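Side-chain contacts in AxyAgu115A (Amphibacillus xylanus NBRC 15112, PDB 6NPS), which probably removes glucuronic acid side groups from arabinoglucuronoxylan as an alpha-glucuronidase of glycoside hydrolase family 115: residues 352-357 with 384-389; 359-364 with 390-395; 244-249 with 305-310; 415-420 with 909-914. The protein carries 3 engineered substitutions. All blocks are in the same frame, centred on the assembly; numbering follows the deposited sequence.

Contact 1 of 4, residues 352-357 with 384-389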
# COMPACT_ATOMS: atom_id res chain seq x y z
N LEU A 352 -31.46 18.36 -23.46
CA LEU A 352 -31.36 18.56 -22.02
C LEU A 352 -30.16 17.79 -21.46
O LEU A 352 -30.28 16.95 -20.58
CB LEU A 352 -32.65 18.15 -21.33
CG LEU A 352 -33.87 18.78 -21.97
CD1 LEU A 352 -35.12 18.42 -21.19
CD2 LEU A 352 -33.71 20.29 -22.10
N TYR A 353 -28.98 18.09 -22.02
CA TYR A 353 -27.75 17.33 -21.74
C TYR A 353 -26.99 17.95 -20.58
O TYR A 353 -26.74 19.16 -20.58
CB TYR A 353 -26.84 17.27 -22.98
CG TYR A 353 -25.57 16.43 -22.82
CD1 TYR A 353 -25.64 15.04 -22.58
CD2 TYR A 353 -24.31 17.01 -22.88
CE1 TYR A 353 -24.50 14.28 -22.42
CE2 TYR A 353 -23.14 16.26 -22.74
CZ TYR A 353 -23.24 14.88 -22.50
OH TYR A 353 -22.11 14.10 -22.34
N LYS A 354 -26.60 17.10 -19.61
CA LYS A 354 -25.85 17.45 -18.40
C LYS A 354 -26.46 18.63 -17.66
O LYS A 354 -27.60 18.56 -17.19
CB LYS A 354 -24.38 17.74 -18.73
CG LYS A 354 -23.50 16.49 -18.78
CD LYS A 354 -22.28 16.75 -19.63
CE LYS A 354 -21.14 15.81 -19.28
NZ LYS A 354 -20.42 16.28 -18.07
N GLU A 355 -25.71 19.75 -17.56
CA GLU A 355 -26.17 20.89 -16.79
C GLU A 355 -27.45 21.51 -17.35
O GLU A 355 -28.07 22.31 -16.65
CB GLU A 355 -25.05 21.95 -16.73
CG GLU A 355 -24.94 22.84 -17.98
CD GLU A 355 -24.04 22.23 -19.07
OE1 GLU A 355 -23.38 21.19 -18.82
OE2 GLU A 355 -24.00 22.80 -20.19
N VAL A 356 -27.85 21.16 -18.58
CA VAL A 356 -29.01 21.81 -19.18
C VAL A 356 -30.32 21.29 -18.57
O VAL A 356 -31.31 22.04 -18.47
CB VAL A 356 -29.01 21.63 -20.72
CG1 VAL A 356 -30.16 22.46 -21.35
CG2 VAL A 356 -27.66 22.03 -21.33
N GLU A 357 -30.37 20.00 -18.17
CA GLU A 357 -31.55 19.45 -17.51
C GLU A 357 -32.01 20.29 -16.31
O GLU A 357 -33.21 20.59 -16.23
CB GLU A 357 -31.30 17.98 -17.10
CG GLU A 357 -32.58 17.18 -16.74
CD GLU A 357 -32.29 15.73 -16.27
OE1 GLU A 357 -31.62 15.56 -15.22
OE2 GLU A 357 -32.76 14.76 -16.93
N ASP A 384 -28.93 10.15 -20.92
CA ASP A 384 -28.47 9.34 -19.79
C ASP A 384 -27.35 10.08 -19.05
O ASP A 384 -27.01 11.23 -19.34
CB ASP A 384 -28.02 7.95 -20.26
CG ASP A 384 -26.66 7.96 -20.99
OD1 ASP A 384 -26.09 9.04 -21.31
OD2 ASP A 384 -26.13 6.83 -21.24
N ASP A 385 -26.77 9.41 -18.04
CA ASP A 385 -25.77 10.05 -17.22
C ASP A 385 -24.35 9.85 -17.76
O ASP A 385 -23.39 10.01 -17.01
CB ASP A 385 -25.87 9.53 -15.78
CG ASP A 385 -25.56 8.02 -15.66
OD1 ASP A 385 -25.34 7.31 -16.68
OD2 ASP A 385 -25.54 7.54 -14.51
N ASN A 386 -24.22 9.46 -19.04
CA ASN A 386 -22.97 9.27 -19.77
C ASN A 386 -22.43 7.88 -19.45
O ASN A 386 -21.43 7.47 -20.03
CB ASN A 386 -21.91 10.37 -19.49
CG ASN A 386 -22.35 11.72 -20.04
OD1 ASN A 386 -22.67 11.81 -21.23
ND2 ASN A 386 -22.41 12.74 -19.20
N HIS A 387 -23.11 7.12 -18.59
CA HIS A 387 -22.68 5.78 -18.23
C HIS A 387 -23.76 4.75 -18.44
O HIS A 387 -23.62 3.62 -17.97
CB HIS A 387 -22.18 5.79 -16.80
CG HIS A 387 -20.91 6.57 -16.68
ND1 HIS A 387 -19.67 5.96 -16.68
CD2 HIS A 387 -20.69 7.90 -16.65
CE1 HIS A 387 -18.74 6.89 -16.63
NE2 HIS A 387 -19.33 8.09 -16.62
N GLY A 388 -24.83 5.11 -19.15
CA GLY A 388 -25.83 4.13 -19.49
C GLY A 388 -26.98 4.03 -18.52
O GLY A 388 -27.80 3.10 -18.65
N ASN A 389 -27.11 4.97 -17.60
CA ASN A 389 -28.22 5.05 -16.66
C ASN A 389 -29.05 6.28 -17.03
O ASN A 389 -28.51 7.39 -17.08
CB ASN A 389 -27.72 5.17 -15.23
CG ASN A 389 -26.70 4.10 -14.91
OD1 ASN A 389 -27.05 2.90 -14.84
ND2 ASN A 389 -25.44 4.52 -14.71
O HOH W 1 -26.21 13.80 -19.13

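Contact 2 of 4, residues 359-364 with 390-395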
# COMPACT_ATOMS: atom_id res chain seq x y z
N PHE A 359 -31.60 23.39 -16.23
CA PHE A 359 -32.07 24.62 -16.87
C PHE A 359 -33.50 24.46 -17.35
O PHE A 359 -34.27 25.44 -17.36
CB PHE A 359 -31.16 25.02 -18.03
CG PHE A 359 -29.72 25.29 -17.63
CD1 PHE A 359 -29.36 25.53 -16.31
CD2 PHE A 359 -28.72 25.33 -18.60
CE1 PHE A 359 -28.04 25.79 -15.96
CE2 PHE A 359 -27.40 25.59 -18.25
CZ PHE A 359 -27.06 25.81 -16.93
N PHE A 360 -33.88 23.24 -17.72
CA PHE A 360 -35.20 23.00 -18.30
C PHE A 360 -36.30 23.14 -17.25
O PHE A 360 -37.27 23.88 -17.44
CB PHE A 360 -35.21 21.61 -18.96
CG PHE A 360 -36.56 21.20 -19.53
CD1 PHE A 360 -37.13 21.92 -20.57
CD2 PHE A 360 -37.24 20.10 -19.02
CE1 PHE A 360 -38.37 21.54 -21.10
CE2 PHE A 360 -38.47 19.72 -19.53
CZ PHE A 360 -39.04 20.43 -20.57
N TYR A 361 -36.13 22.46 -16.11
CA TYR A 361 -37.18 22.42 -15.09
C TYR A 361 -37.23 23.71 -14.26
O TYR A 361 -38.30 24.32 -14.12
CB TYR A 361 -36.97 21.20 -14.21
CG TYR A 361 -37.08 19.88 -14.94
CD1 TYR A 361 -38.28 19.48 -15.54
CD2 TYR A 361 -36.00 19.00 -15.00
CE1 TYR A 361 -38.39 18.27 -16.19
CE2 TYR A 361 -36.10 17.77 -15.66
CZ TYR A 361 -37.30 17.41 -16.25
OH TYR A 361 -37.39 16.20 -16.90
N GLY A 362 -36.09 24.14 -13.71
CA GLY A 362 -36.01 25.32 -12.85
C GLY A 362 -36.01 24.99 -11.37
O GLY A 362 -35.45 23.97 -10.96
N ASP A 363 -36.58 25.87 -10.59
CA ASP A 363 -36.66 25.70 -9.17
C ASP A 363 -37.78 26.53 -8.64
O ASP A 363 -38.44 27.25 -9.37
CB ASP A 363 -35.34 25.98 -8.47
CG ASP A 363 -34.99 27.46 -8.40
OD1 ASP A 363 -33.84 27.72 -8.04
OD2 ASP A 363 -35.81 28.36 -8.69
N GLU A 364 -37.90 26.52 -7.32
CA GLU A 364 -38.97 27.21 -6.65
C GLU A 364 -38.99 28.69 -6.99
O GLU A 364 -40.06 29.26 -7.22
CB GLU A 364 -38.73 27.07 -5.15
CG GLU A 364 -38.19 25.71 -4.71
CD GLU A 364 -36.68 25.69 -4.46
OE1 GLU A 364 -36.11 24.58 -4.26
OE2 GLU A 364 -36.05 26.76 -4.48
N LEU A 390 -30.33 6.08 -17.32
CA LEU A 390 -31.17 7.24 -17.60
C LEU A 390 -31.14 8.22 -16.43
O LEU A 390 -30.79 7.87 -15.30
CB LEU A 390 -32.62 6.83 -17.85
CG LEU A 390 -32.82 5.71 -18.88
CD1 LEU A 390 -34.32 5.49 -19.15
CD2 LEU A 390 -32.06 5.95 -20.19
N ARG A 391 -31.54 9.45 -16.73
CA ARG A 391 -31.78 10.48 -15.74
C ARG A 391 -33.28 10.69 -15.60
O ARG A 391 -34.03 9.71 -15.50
CB ARG A 391 -31.03 11.77 -16.15
CG ARG A 391 -29.51 11.55 -16.24
CD ARG A 391 -28.78 12.83 -16.73
NE ARG A 391 -28.95 13.88 -15.74
CZ ARG A 391 -28.56 15.14 -15.91
NH1 ARG A 391 -27.99 15.52 -17.05
NH2 ARG A 391 -28.77 16.02 -14.94
N THR A 392 -33.75 11.93 -15.56
CA THR A 392 -35.19 12.12 -15.43
C THR A 392 -35.88 11.82 -16.75
O THR A 392 -35.27 11.78 -17.83
CB THR A 392 -35.54 13.53 -15.00
OG1 THR A 392 -35.17 14.44 -16.04
CG2 THR A 392 -34.81 13.87 -13.71
N LEU A 393 -37.18 11.58 -16.65
CA LEU A 393 -38.00 11.10 -17.75
C LEU A 393 -39.32 11.86 -17.70
O LEU A 393 -39.67 12.44 -16.66
CB LEU A 393 -38.22 9.58 -17.62
CG LEU A 393 -36.97 8.68 -17.78
CD1 LEU A 393 -37.34 7.23 -17.46
CD2 LEU A 393 -36.31 8.79 -19.20
N PRO A 394 -40.08 11.86 -18.79
CA PRO A 394 -41.33 12.65 -18.80
C PRO A 394 -42.34 12.19 -17.75
O PRO A 394 -42.62 10.99 -17.60
CB PRO A 394 -41.86 12.44 -20.22
CG PRO A 394 -40.65 12.08 -21.04
CD PRO A 394 -39.82 11.24 -20.10
N THR A 395 -42.86 13.15 -16.98
CA THR A 395 -44.07 12.92 -16.20
C THR A 395 -45.27 12.82 -17.15
O THR A 395 -45.19 13.15 -18.34
CB THR A 395 -44.32 14.08 -15.24
OG1 THR A 395 -44.58 15.27 -16.00
CG2 THR A 395 -43.12 14.33 -14.37
O HOH W 2 -39.19 14.57 -15.32

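Contact 3 of 4, residues 244-249 with 305-310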
# COMPACT_ATOMS: atom_id res chain seq x y z
N ALA A 244 -26.89 17.01 -35.07
CA ALA A 244 -25.71 17.57 -34.45
C ALA A 244 -25.86 17.46 -32.95
O ALA A 244 -26.97 17.45 -32.41
CB ALA A 244 -25.50 19.06 -34.88
N SER A 245 -24.72 17.42 -32.27
CA SER A 245 -24.75 17.22 -30.84
C SER A 245 -25.28 18.47 -30.15
O SER A 245 -25.51 19.53 -30.75
CB SER A 245 -23.37 16.84 -30.32
OG SER A 245 -22.53 17.99 -30.23
N HIS A 246 -25.41 18.32 -28.83
CA HIS A 246 -26.02 19.28 -27.92
C HIS A 246 -25.40 20.67 -28.00
O HIS A 246 -26.07 21.64 -27.64
CB HIS A 246 -25.89 18.75 -26.49
CG HIS A 246 -24.64 17.95 -26.26
ND1 HIS A 246 -23.45 18.53 -25.88
CD2 HIS A 246 -24.39 16.62 -26.37
CE1 HIS A 246 -22.52 17.60 -25.76
NE2 HIS A 246 -23.07 16.42 -26.04
N HIS A 247 -24.16 20.76 -28.43
CA HIS A 247 -23.47 22.02 -28.55
C HIS A 247 -23.19 22.46 -29.96
O HIS A 247 -22.26 23.17 -30.16
CB HIS A 247 -22.19 22.06 -27.74
CG HIS A 247 -21.16 21.09 -28.17
ND1 HIS A 247 -20.05 21.45 -28.89
CD2 HIS A 247 -21.02 19.77 -27.92
CE1 HIS A 247 -19.29 20.40 -29.10
NE2 HIS A 247 -19.85 19.37 -28.52
N GLU A 248 -23.95 22.01 -30.92
CA GLU A 248 -23.73 22.37 -32.32
C GLU A 248 -25.04 22.87 -32.94
O GLU A 248 -25.56 22.25 -33.87
CB GLU A 248 -23.15 21.19 -33.10
CG GLU A 248 -21.73 20.74 -32.58
CD GLU A 248 -21.29 19.41 -33.20
OE1 GLU A 248 -22.01 18.39 -33.04
OE2 GLU A 248 -20.23 19.36 -33.85
N PRO A 249 -25.56 24.02 -32.49
CA PRO A 249 -26.84 24.51 -33.01
C PRO A 249 -26.76 25.11 -34.42
O PRO A 249 -25.72 25.56 -34.90
CB PRO A 249 -27.25 25.58 -32.00
CG PRO A 249 -25.93 26.05 -31.38
CD PRO A 249 -25.08 24.83 -31.34
N GLU A 305 -18.13 25.49 -26.18
CA GLU A 305 -17.40 24.77 -27.22
C GLU A 305 -16.64 23.59 -26.64
O GLU A 305 -16.06 23.67 -25.55
CB GLU A 305 -16.43 25.71 -27.93
CG GLU A 305 -17.12 26.70 -28.83
CD GLU A 305 -16.13 27.57 -29.57
OE1 GLU A 305 -15.11 27.96 -28.95
OE2 GLU A 305 -16.36 27.84 -30.76
N ALA A 306 -16.64 22.49 -27.40
CA ALA A 306 -16.00 21.24 -27.00
C ALA A 306 -16.55 20.74 -25.66
O ALA A 306 -15.80 20.50 -24.71
CB ALA A 306 -14.47 21.39 -26.95
N ASP A 307 -17.88 20.59 -25.61
CA ASP A 307 -18.59 20.00 -24.46
C ASP A 307 -18.18 20.67 -23.14
O ASP A 307 -17.70 20.02 -22.21
CB ASP A 307 -18.37 18.48 -24.41
CG ASP A 307 -19.32 17.78 -23.42
OD1 ASP A 307 -20.53 18.08 -23.43
OD2 ASP A 307 -18.86 16.91 -22.63
N THR A 308 -18.38 21.98 -23.08
CA THR A 308 -18.23 22.76 -21.86
C THR A 308 -19.56 23.42 -21.52
O THR A 308 -20.54 23.35 -22.27
CB THR A 308 -17.10 23.82 -21.98
OG1 THR A 308 -17.32 24.67 -23.12
CG2 THR A 308 -15.71 23.15 -22.11
N LYS A 309 -19.60 24.06 -20.35
CA LYS A 309 -20.70 24.94 -19.99
C LYS A 309 -20.59 26.27 -20.75
O LYS A 309 -19.49 26.80 -20.93
CB LYS A 309 -20.70 25.20 -18.48
CG LYS A 309 -20.26 24.00 -17.65
CD LYS A 309 -21.12 23.86 -16.39
CE LYS A 309 -21.25 25.20 -15.66
NZ LYS A 309 -21.58 25.06 -14.20
N ILE A 310 -21.74 26.80 -21.18
CA ILE A 310 -21.75 28.09 -21.87
C ILE A 310 -21.34 29.22 -20.94
O ILE A 310 -20.67 30.17 -21.37
CB ILE A 310 -23.13 28.37 -22.52
CG1 ILE A 310 -23.02 29.48 -23.56
CG2 ILE A 310 -24.22 28.72 -21.50
CD1 ILE A 310 -22.59 28.97 -24.88

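Contact 4 of 4, residues 415-420 with 909-914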
# COMPACT_ATOMS: atom_id res chain seq x y z
N GLY A 415 -14.81 11.11 -20.56
CA GLY A 415 -15.15 12.03 -19.48
C GLY A 415 -15.09 11.30 -18.16
O GLY A 415 -14.58 10.18 -18.09
N GLY A 416 -15.61 11.93 -17.11
CA GLY A 416 -15.54 11.34 -15.77
C GLY A 416 -16.68 10.38 -15.43
O GLY A 416 -17.72 10.36 -16.11
N PRO A 417 -16.53 9.56 -14.36
CA PRO A 417 -15.30 9.46 -13.53
C PRO A 417 -14.12 8.81 -14.24
O PRO A 417 -12.98 9.11 -13.90
CB PRO A 417 -15.74 8.59 -12.32
CG PRO A 417 -17.20 8.70 -12.27
CD PRO A 417 -17.65 8.84 -13.72
N VAL A 418 -14.37 7.87 -15.16
CA VAL A 418 -13.35 7.18 -15.95
C VAL A 418 -13.94 6.98 -17.36
O VAL A 418 -15.05 6.45 -17.50
CB VAL A 418 -12.96 5.78 -15.39
CG1 VAL A 418 -11.71 5.19 -16.17
CG2 VAL A 418 -12.72 5.80 -13.85
N SER A 419 -13.17 7.31 -18.38
CA SER A 419 -13.62 7.13 -19.75
C SER A 419 -13.72 5.65 -20.07
O SER A 419 -13.11 4.80 -19.41
CB SER A 419 -12.67 7.81 -20.74
OG SER A 419 -12.49 9.19 -20.41
N TYR A 420 -14.53 5.33 -21.08
CA TYR A 420 -14.57 3.98 -21.62
C TYR A 420 -14.72 4.10 -23.13
O TYR A 420 -15.75 4.59 -23.65
CB TYR A 420 -15.66 3.12 -20.98
CG TYR A 420 -17.06 3.67 -21.02
CD1 TYR A 420 -17.47 4.69 -20.16
CD2 TYR A 420 -17.99 3.11 -21.89
CE1 TYR A 420 -18.76 5.18 -20.21
CE2 TYR A 420 -19.28 3.59 -21.96
CZ TYR A 420 -19.66 4.60 -21.11
OH TYR A 420 -20.96 5.04 -21.20
N ASP A 909 -20.62 4.91 -7.39
CA ASP A 909 -21.55 3.83 -7.73
C ASP A 909 -21.53 3.52 -9.21
O ASP A 909 -21.72 2.37 -9.61
CB ASP A 909 -22.98 4.22 -7.29
CG ASP A 909 -23.11 4.41 -5.77
OD1 ASP A 909 -22.17 4.06 -5.03
OD2 ASP A 909 -24.16 4.92 -5.32
N VAL A 910 -21.30 4.53 -10.07
CA VAL A 910 -21.37 4.27 -11.50
C VAL A 910 -20.18 3.40 -11.96
O VAL A 910 -20.31 2.51 -12.80
CB VAL A 910 -21.53 5.64 -12.23
CG1 VAL A 910 -20.20 6.32 -12.51
CG2 VAL A 910 -22.30 5.51 -13.45
N ILE A 911 -19.01 3.61 -11.36
CA ILE A 911 -17.82 2.80 -11.65
C ILE A 911 -17.93 1.39 -11.05
O ILE A 911 -17.50 0.40 -11.66
CB ILE A 911 -16.56 3.53 -11.13
CG1 ILE A 911 -16.46 4.90 -11.83
CG2 ILE A 911 -15.27 2.72 -11.37
CD1 ILE A 911 -16.59 4.81 -13.33
N ASN A 912 -18.53 1.26 -9.86
CA ASN A 912 -18.80 -0.06 -9.29
C ASN A 912 -19.99 -0.77 -9.93
O ASN A 912 -20.22 -1.95 -9.63
CB ASN A 912 -19.06 0.02 -7.79
CG ASN A 912 -17.83 0.41 -7.01
OD1 ASN A 912 -16.71 0.29 -7.50
ND2 ASN A 912 -18.04 0.94 -5.82
N ASN A 913 -20.77 -0.06 -10.74
CA ASN A 913 -22.01 -0.57 -11.32
C ASN A 913 -22.97 -1.13 -10.27
O ASN A 913 -23.63 -2.16 -10.49
CB ASN A 913 -21.75 -1.63 -12.38
CG ASN A 913 -22.96 -1.78 -13.30
OD1 ASN A 913 -23.70 -0.80 -13.52
ND2 ASN A 913 -23.17 -2.98 -13.82
N ILE A 914 -23.03 -0.49 -9.11
CA ILE A 914 -23.89 -1.00 -8.04
C ILE A 914 -24.05 0.12 -7.04
O ILE A 914 -23.16 0.96 -6.89
CB ILE A 914 -23.31 -2.27 -7.36
CG1 ILE A 914 -24.43 -3.03 -6.65
CG2 ILE A 914 -22.25 -1.92 -6.33
CD1 ILE A 914 -25.38 -3.74 -7.65

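Contact 1 of 4, residues 352-357 with 384-389
Tyr-353 and Lys-354 start a type II' turn that ends at Val-356, and face Asn-386 in the 384-389 loop with backbones well apart, Lys-354 CA lying 7.5 Å from Asp-385 CA. Direct contact is made by side chains. The Tyr-353 ring leaves with CG anti to the backbone N (chi1 -177°), which carries its hydroxyl to the Asn-386 amide: OH donates to OD1 at 2.6 Å, although the position of that oxygen is less certain. OD1 lies near the ring plane at its edge, and ring and amide planes stand 78° apart. Lys-354 runs across the same amide, CE coming within 3.3 Å of ND2, while its CG lies over the rim of one Tyr-353 ring face. One water joins the backbones, donating to Asp-384 O at 2.7 Å and weakly accepting from Lys-354 N. Asn-386 is itself placed by an Asx turn, its N donating to Asp-384 OD1 at 3.0 Å from well above the carboxylate plane. Tyr-353 OH also bonds a glycerol, probably from the crystallisation liquor, consistent with a pocket. Both segments follow neighbouring parallel TIM-barrel strands, 348-351 and 379-383; strand 405-410 comes next, its His-410 touching Tyr-353 and Asn-386 and bonding Asp-384.

Contact 2 of 4, residues 359-364 with 390-395
Tyr-361 and Thr-392 meet through their hydroxyls, Tyr-361 OH lying 3.0 Å from Thr-392 OG1 in what may be a hydrogen bond, not settled because the phenol proton has another possible acceptor. The two side chains pass each other in opposite directions, and OG1 sits at the ring edge, near its plane, 3.5 Å from Tyr-361 CE2. A water forms a second route: it lies 2.9 Å from Tyr-361 OH and donates to Leu-393 O at 2.6 Å, tying the ring to the backbone of the 390-395 loop. Leu-393 and Pro-394 start their side chains away from the tyrosine and touch Met-407 and Tyr-405 of strand 405-410.

In the next shell, Phe-360 brings CD2 to 3.5 Å above one face of the Tyr-361 ring, near its rim. Gly-362, the first residue past the helix, has positive phi (98°), and its carbonyl is bonded by Arg-874, a residue that also touches the Tyr-361 side chain. On the other segment, the stronger partner of Thr-392 OG1 is Glu-357 OE2, one helical turn before Tyr-361; the other carboxylate oxygen of Glu-357 forms a salt bridge with Arg-391. Phenol, threonine hydroxyl and carboxylate thus form a polar cluster between helix and loop; the acid probably accepts from Thr-392, which would let the threonine oxygen accept from Tyr-361.

Contact 3 of 4, residues 244-249 with 305-310
His-246 and His-247 meet Asp-307 in the packed part of this contact. The Asp-307 backbone N sits 3.7 Å above the centre of the His-247 imidazole. On the opposite face lies Glu-248 CG, so the ring is sandwiched between the other loop and its own turn. That turn, type I from Ser-245 to Glu-248, is braced by Glu-248 OE1, which takes both Ser-245 N at 3.0 Å and Ser-245 OG at 2.9 Å. The closest approach is made by His-246 CE1, 3.1 Å from Asp-307 OD1, with ring and carboxylate planes 59° apart; the stronger partner of this oxygen is Arg-303, through a salt bridge. No hydrogen bond joins the two segments. The outer side is looser: Ala-306, solvent-exposed, turns its methyl away and offers little beyond its N, 3.8 Å from His-247 CE1, while Thr-308 folds back onto Glu-305 O. His-246 also stacks on Tyr-353 and bonds a glycerol through NE2, consistent with a pocket at this end of the barrel. The two loops follow strands 241-242 and 298-300, where the TIM barrel would close on itself, with Ala-244 O bonded to Thr-299; Pro-249 and Ile-310 rest on helix 317-338.

Contact 4 of 4, residues 415-420 with 909-914
The last turn of helix 904-912, within the family's C-terminal region, rests through Val-910 and Ile-911 on Pro-417 and Val-418, in the loop that follows barrel strand 405-410. All the touching atoms are carbons. Pro-417 meets both helix residues through CB, CG and CD: CD lies 3.8 Å from Val-910 CG1, and CB 3.8 Å from Ile-911 CG1. The proline and isoleucine run alongside each other in opposite directions, whereas Val-910 meets the ring obliquely. A second bend in Ile-911 (chi2 -50°) curls CD1 toward the loop, where it meets Val-418 CG2 at 4.0 Å, the two side chains crossing at about a right angle. The helix stops directly behind this patch in a Schellman motif: Asn-913 takes positive phi as the C-prime residue, Ile-914 N bonds Asp-909 O at 3.2 Å, and Asn-913 N reaches Val-910 O in a weak bond. On the loop side, a cis peptide bond between Gly-416 and Pro-417 turns the chain, and Gly-415 N donates to Ser-419 OG at 3.0 Å, pinching the bend together. The contact buries Val-418 N without a hydrogen-bonding partner. His-387 touches both Pro-417 and Val-910 and bonds Gly-416 O, so a second barrel loop, the one after strand 379-383, shares the seam; Tyr-420, further along, bonds Asn-386 O and makes a cation-pi contact with Arg-521.

How the contacts relate
Contacts 1 and 2 are buried, contact 3 is partly so, and contact 4 lies at the surface. The first two share helix 356-361 and the long loop after strand 379-383; Glu-357, from 352-357, joins them by reaching Arg-391 and Thr-392. Contact 3 adjoins contact 1 where Tyr-353 meets His-246 and Asp-307, the side marked by glycerol. Contact 4 abuts contact 1 through His-387 and Asn-386, but contacts 2 and 3 do not touch it. Chemistry changes accordingly: hydroxyls, an amide and waters act within contacts 1 and 2, a ring face meets a backbone N and a second imidazole a carboxylate in contact 3, and aliphatic carbons alone join barrel loop to C-terminal region in contact 4.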